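Local coordinates for glycoside Hydrolase (Bacteroides uniformis, PDB 5T99), which probably hydrolyses galactosidic linkages as a glycoside hydrolase family 2 enzyme of an agarose-degrading pathway, and binds galacto-isofagomine in its active site, at residues V180-H185 against L280-F285. Sequence-based numbering, arbitrary orientation.
Sequences VYIPEH and LTDTYF
Two side chains of 280-285, T281 and D282, supply the polar links to the backbone of 180-185. The T281 hydroxyl donates to the carbonyl of V180, T281 OG1 lying 2.8 Å from V180 O and approaching from above the carbonyl plane rather than along a lone pair. With chi1 at 71°, OG1 sits between the backbone N and the carbonyl carbon of T281, which turns it to V180. D282 extends with CG anti to its own N (chi1 -165°) and presents OD2 to the amide of I182. This bond from I182 N to D282 OD2 is 2.9 Å long and nearly straight (171°), reaching the carboxylate on its anti side. The same OD2 touches CB of Y181, while OD1 takes a weak bond from the amide of T283 and lies close to OD1 of D177, so the carboxylate's ionisation may be perturbed.

The apolar half belongs to I182 and Y284. I182 CG2 lies over one face of the phenol ring, 3.7 Å from the centroid of Y284 in a CH-pi contact, and the other branch runs back along the ring's root, bringing I182 CD1 to 3.6 Å from Y284 CB. Beyond them the ring extends to the turn of the chain at H185, where Y284 OH lies 3.6 Å from H185 CA and is weakly bonded to the amide of G186. Losing the phenol of Y284 to an alanine is likely to leave I182 CG2 without its aromatic face and the G186 amide without a weak partner.

Segments 180-185 and 281-284 point nearly the same way, side by side where edge strands of a three- and a four-stranded antiparallel sheet meet, consistent with the immunoglobulin-like sandwich of family 2 enzymes. Strand 180-194 is broken after Y181. I182 also packs on T272 and I274 of strand 268-276, whereas Y181 turns to I102 and R104 of strand 102-107.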
ATOM      1  N   VAL A 180      24.804  23.351 -12.035  1.00 21.67           N
ATOM      2  CA  VAL A 180      25.174  22.931 -10.689  1.00 20.67           C
ATOM      3  C   VAL A 180      23.891  22.600  -9.929  1.00 19.67           C
ATOM      4  O   VAL A 180      23.062  23.477  -9.676  1.00 18.57           O
ATOM      5  CB  VAL A 180      25.976  24.016  -9.945  1.00 21.08           C
ATOM      6  CG1 VAL A 180      26.508  23.476  -8.623  1.00 20.89           C
ATOM      7  CG2 VAL A 180      27.131  24.518 -10.808  1.00 21.53           C
ATOM      8  N   TYR A 181      23.734  21.335  -9.556  1.00 19.25           N
ATOM      9  CA  TYR A 181      22.468  20.864  -8.984  1.00 19.26           C
ATOM     10  C   TYR A 181      22.603  19.554  -8.215  1.00 18.68           C
ATOM     11  O   TYR A 181      23.585  18.805  -8.364  1.00 17.97           O
ATOM     12  CB  TYR A 181      21.424  20.650 -10.096  1.00 19.61           C
ATOM     13  CG  TYR A 181      21.787  19.496 -11.018  1.00 20.36           C
ATOM     14  CD1 TYR A 181      21.163  18.254 -10.906  1.00 20.49           C
ATOM     15  CD2 TYR A 181      22.792  19.637 -11.976  1.00 20.89           C
ATOM     16  CE1 TYR A 181      21.513  17.199 -11.735  1.00 20.71           C
ATOM     17  CE2 TYR A 181      23.158  18.581 -12.807  1.00 20.76           C
ATOM     18  CZ  TYR A 181      22.518  17.370 -12.688  1.00 20.82           C
ATOM     19  OH  TYR A 181      22.893  16.339 -13.519  1.00 20.65           O
ATOM     20  N   ILE A 182      21.559  19.279  -7.438  1.00 18.25           N
ATOM     21  CA  ILE A 182      21.403  18.026  -6.700  1.00 18.29           C
ATOM     22  C   ILE A 182      20.750  16.973  -7.621  1.00 18.53           C
ATOM     23  O   ILE A 182      19.607  17.160  -8.025  1.00 18.12           O
ATOM     24  CB  ILE A 182      20.551  18.267  -5.428  1.00 17.63           C
ATOM     25  CG1 ILE A 182      21.297  19.213  -4.476  1.00 17.39           C
ATOM     26  CG2 ILE A 182      20.216  16.962  -4.723  1.00 17.26           C
ATOM     27  CD1 ILE A 182      20.397  19.906  -3.478  1.00 17.57           C
ATOM     28  N   PRO A 183      21.469  15.867  -7.948  1.00 19.19           N
ATOM     29  CA  PRO A 183      20.920  14.796  -8.805  1.00 20.24           C
ATOM     30  C   PRO A 183      19.921  13.941  -8.056  1.00 21.59           C
ATOM     31  O   PRO A 183      19.642  14.234  -6.886  1.00 21.72           O
ATOM     32  CB  PRO A 183      22.153  13.986  -9.189  1.00 19.98           C
ATOM     33  CG  PRO A 183      23.061  14.148  -8.016  1.00 19.89           C
ATOM     34  CD  PRO A 183      22.817  15.523  -7.462  1.00 19.36           C
ATOM     35  N   GLU A 184      19.369  12.907  -8.698  1.00 23.44           N
ATOM     36  CA  GLU A 184      18.226  12.212  -8.088  1.00 25.64           C
ATOM     37  C   GLU A 184      18.633  11.500  -6.810  1.00 23.94           C
ATOM     38  O   GLU A 184      19.752  11.018  -6.695  1.00 22.82           O
ATOM     39  CB  GLU A 184      17.476  11.269  -9.046  1.00 27.40           C
ATOM     40  CG  GLU A 184      18.272  10.116  -9.629  1.00 29.99           C
ATOM     41  CD  GLU A 184      17.396   8.959 -10.131  1.00 32.53           C
ATOM     42  OE1 GLU A 184      16.129   9.027 -10.087  1.00 33.91           O
ATOM     43  OE2 GLU A 184      17.996   7.966 -10.581  1.00 33.77           O
ATOM     44  N   HIS A 185      17.715  11.486  -5.850  1.00 23.34           N
ATOM     45  CA  HIS A 185      17.962  10.932  -4.520  1.00 23.30           C
ATOM     46  C   HIS A 185      19.204  11.525  -3.857  1.00 21.19           C
ATOM     47  O   HIS A 185      19.906  10.842  -3.125  1.00 20.68           O
ATOM     48  CB  HIS A 185      18.060   9.411  -4.611  1.00 24.35           C
ATOM     49  CG  HIS A 185      16.980   8.801  -5.449  1.00 26.27           C
ATOM     50  ND1 HIS A 185      17.209   7.760  -6.325  1.00 26.45           N
ATOM     51  CD2 HIS A 185      15.665   9.111  -5.564  1.00 26.34           C
ATOM     52  CE1 HIS A 185      16.074   7.436  -6.918  1.00 27.24           C
ATOM     53  NE2 HIS A 185      15.126   8.247  -6.482  1.00 26.62           N
ATOM     54  N   LEU A 280      21.698  31.617  -6.630  1.00 22.56           N
ATOM     55  CA  LEU A 280      21.015  30.346  -6.407  1.00 22.06           C
ATOM     56  C   LEU A 280      21.046  29.515  -7.687  1.00 21.81           C
ATOM     57  O   LEU A 280      20.676  30.020  -8.745  1.00 21.92           O
ATOM     58  CB  LEU A 280      19.552  30.614  -6.034  1.00 22.56           C
ATOM     59  CG  LEU A 280      18.636  29.420  -5.712  1.00 23.00           C
ATOM     60  CD1 LEU A 280      19.061  28.708  -4.443  1.00 23.18           C
ATOM     61  CD2 LEU A 280      17.198  29.895  -5.564  1.00 23.37           C
ATOM     62  N   THR A 281      21.482  28.259  -7.601  1.00 21.03           N
ATOM     63  CA  THR A 281      21.449  27.348  -8.747  1.00 20.61           C
ATOM     64  C   THR A 281      20.393  26.247  -8.670  1.00 20.50           C
ATOM     65  O   THR A 281      19.983  25.726  -9.708  1.00 20.82           O
ATOM     66  CB  THR A 281      22.802  26.665  -8.969  1.00 21.50           C
ATOM     67  OG1 THR A 281      23.055  25.713  -7.923  1.00 22.30           O
ATOM     68  CG2 THR A 281      23.910  27.703  -9.014  1.00 21.95           C
ATOM     69  N   ASP A 282      19.966  25.872  -7.466  1.00 20.25           N
ATOM     70  CA  ASP A 282      19.037  24.757  -7.296  1.00 19.14           C
ATOM     71  C   ASP A 282      18.335  24.782  -5.943  1.00 18.70           C
ATOM     72  O   ASP A 282      18.877  25.300  -4.961  1.00 17.75           O
ATOM     73  CB  ASP A 282      19.792  23.432  -7.452  1.00 19.27           C
ATOM     74  CG  ASP A 282      18.864  22.249  -7.659  1.00 19.16           C
ATOM     75  OD1 ASP A 282      17.704  22.446  -8.095  1.00 19.59           O
ATOM     76  OD2 ASP A 282      19.301  21.122  -7.370  1.00 18.62           O
ATOM     77  N   THR A 283      17.120  24.236  -5.927  1.00 18.52           N
ATOM     78  CA  THR A 283      16.315  24.102  -4.722  1.00 18.71           C
ATOM     79  C   THR A 283      15.772  22.695  -4.733  1.00 19.37           C
ATOM     80  O   THR A 283      15.240  22.256  -5.745  1.00 19.93           O
ATOM     81  CB  THR A 283      15.142  25.100  -4.689  1.00 18.63           C
ATOM     82  OG1 THR A 283      15.641  26.446  -4.713  1.00 18.83           O
ATOM     83  CG2 THR A 283      14.302  24.918  -3.426  1.00 18.95           C
ATOM     84  N   TYR A 284      15.885  22.001  -3.601  1.00 20.00           N
ATOM     85  CA  TYR A 284      15.565  20.576  -3.511  1.00 19.65           C
ATOM     86  C   TYR A 284      14.935  20.283  -2.158  1.00 19.59           C
ATOM     87  O   TYR A 284      15.540  20.555  -1.115  1.00 19.22           O
ATOM     88  CB  TYR A 284      16.850  19.771  -3.668  1.00 20.62           C
ATOM     89  CG  TYR A 284      16.701  18.269  -3.806  1.00 21.21           C
ATOM     90  CD1 TYR A 284      16.653  17.663  -5.070  1.00 21.71           C
ATOM     91  CD2 TYR A 284      16.650  17.449  -2.686  1.00 21.40           C
ATOM     92  CE1 TYR A 284      16.555  16.284  -5.206  1.00 21.98           C
ATOM     93  CE2 TYR A 284      16.550  16.069  -2.813  1.00 22.34           C
ATOM     94  CZ  TYR A 284      16.505  15.491  -4.075  1.00 22.44           C
ATOM     95  OH  TYR A 284      16.400  14.125  -4.203  1.00 23.61           O
ATOM     96  N   PHE A 285      13.730  19.724  -2.186  1.00 19.19           N
ATOM     97  CA  PHE A 285      12.958  19.456  -0.990  1.00 19.08           C
ATOM     98  C   PHE A 285      13.028  17.974  -0.598  1.00 18.46           C
ATOM     99  O   PHE A 285      13.072  17.098  -1.468  1.00 17.34           O
ATOM    100  CB  PHE A 285      11.508  19.882  -1.206  1.00 19.68           C
ATOM    101  CG  PHE A 285      11.318  21.374  -1.279  1.00 20.21           C
ATOM    102  CD1 PHE A 285      11.145  22.132  -0.108  1.00 20.66           C
ATOM    103  CD2 PHE A 285      11.295  22.028  -2.507  1.00 20.58           C
ATOM    104  CE1 PHE A 285      10.951  23.504  -0.162  1.00 20.48           C
ATOM    105  CE2 PHE A 285      11.104  23.407  -2.569  1.00 20.89           C
ATOM    106  CZ  PHE A 285      10.938  24.146  -1.396  1.00 20.88           C
TER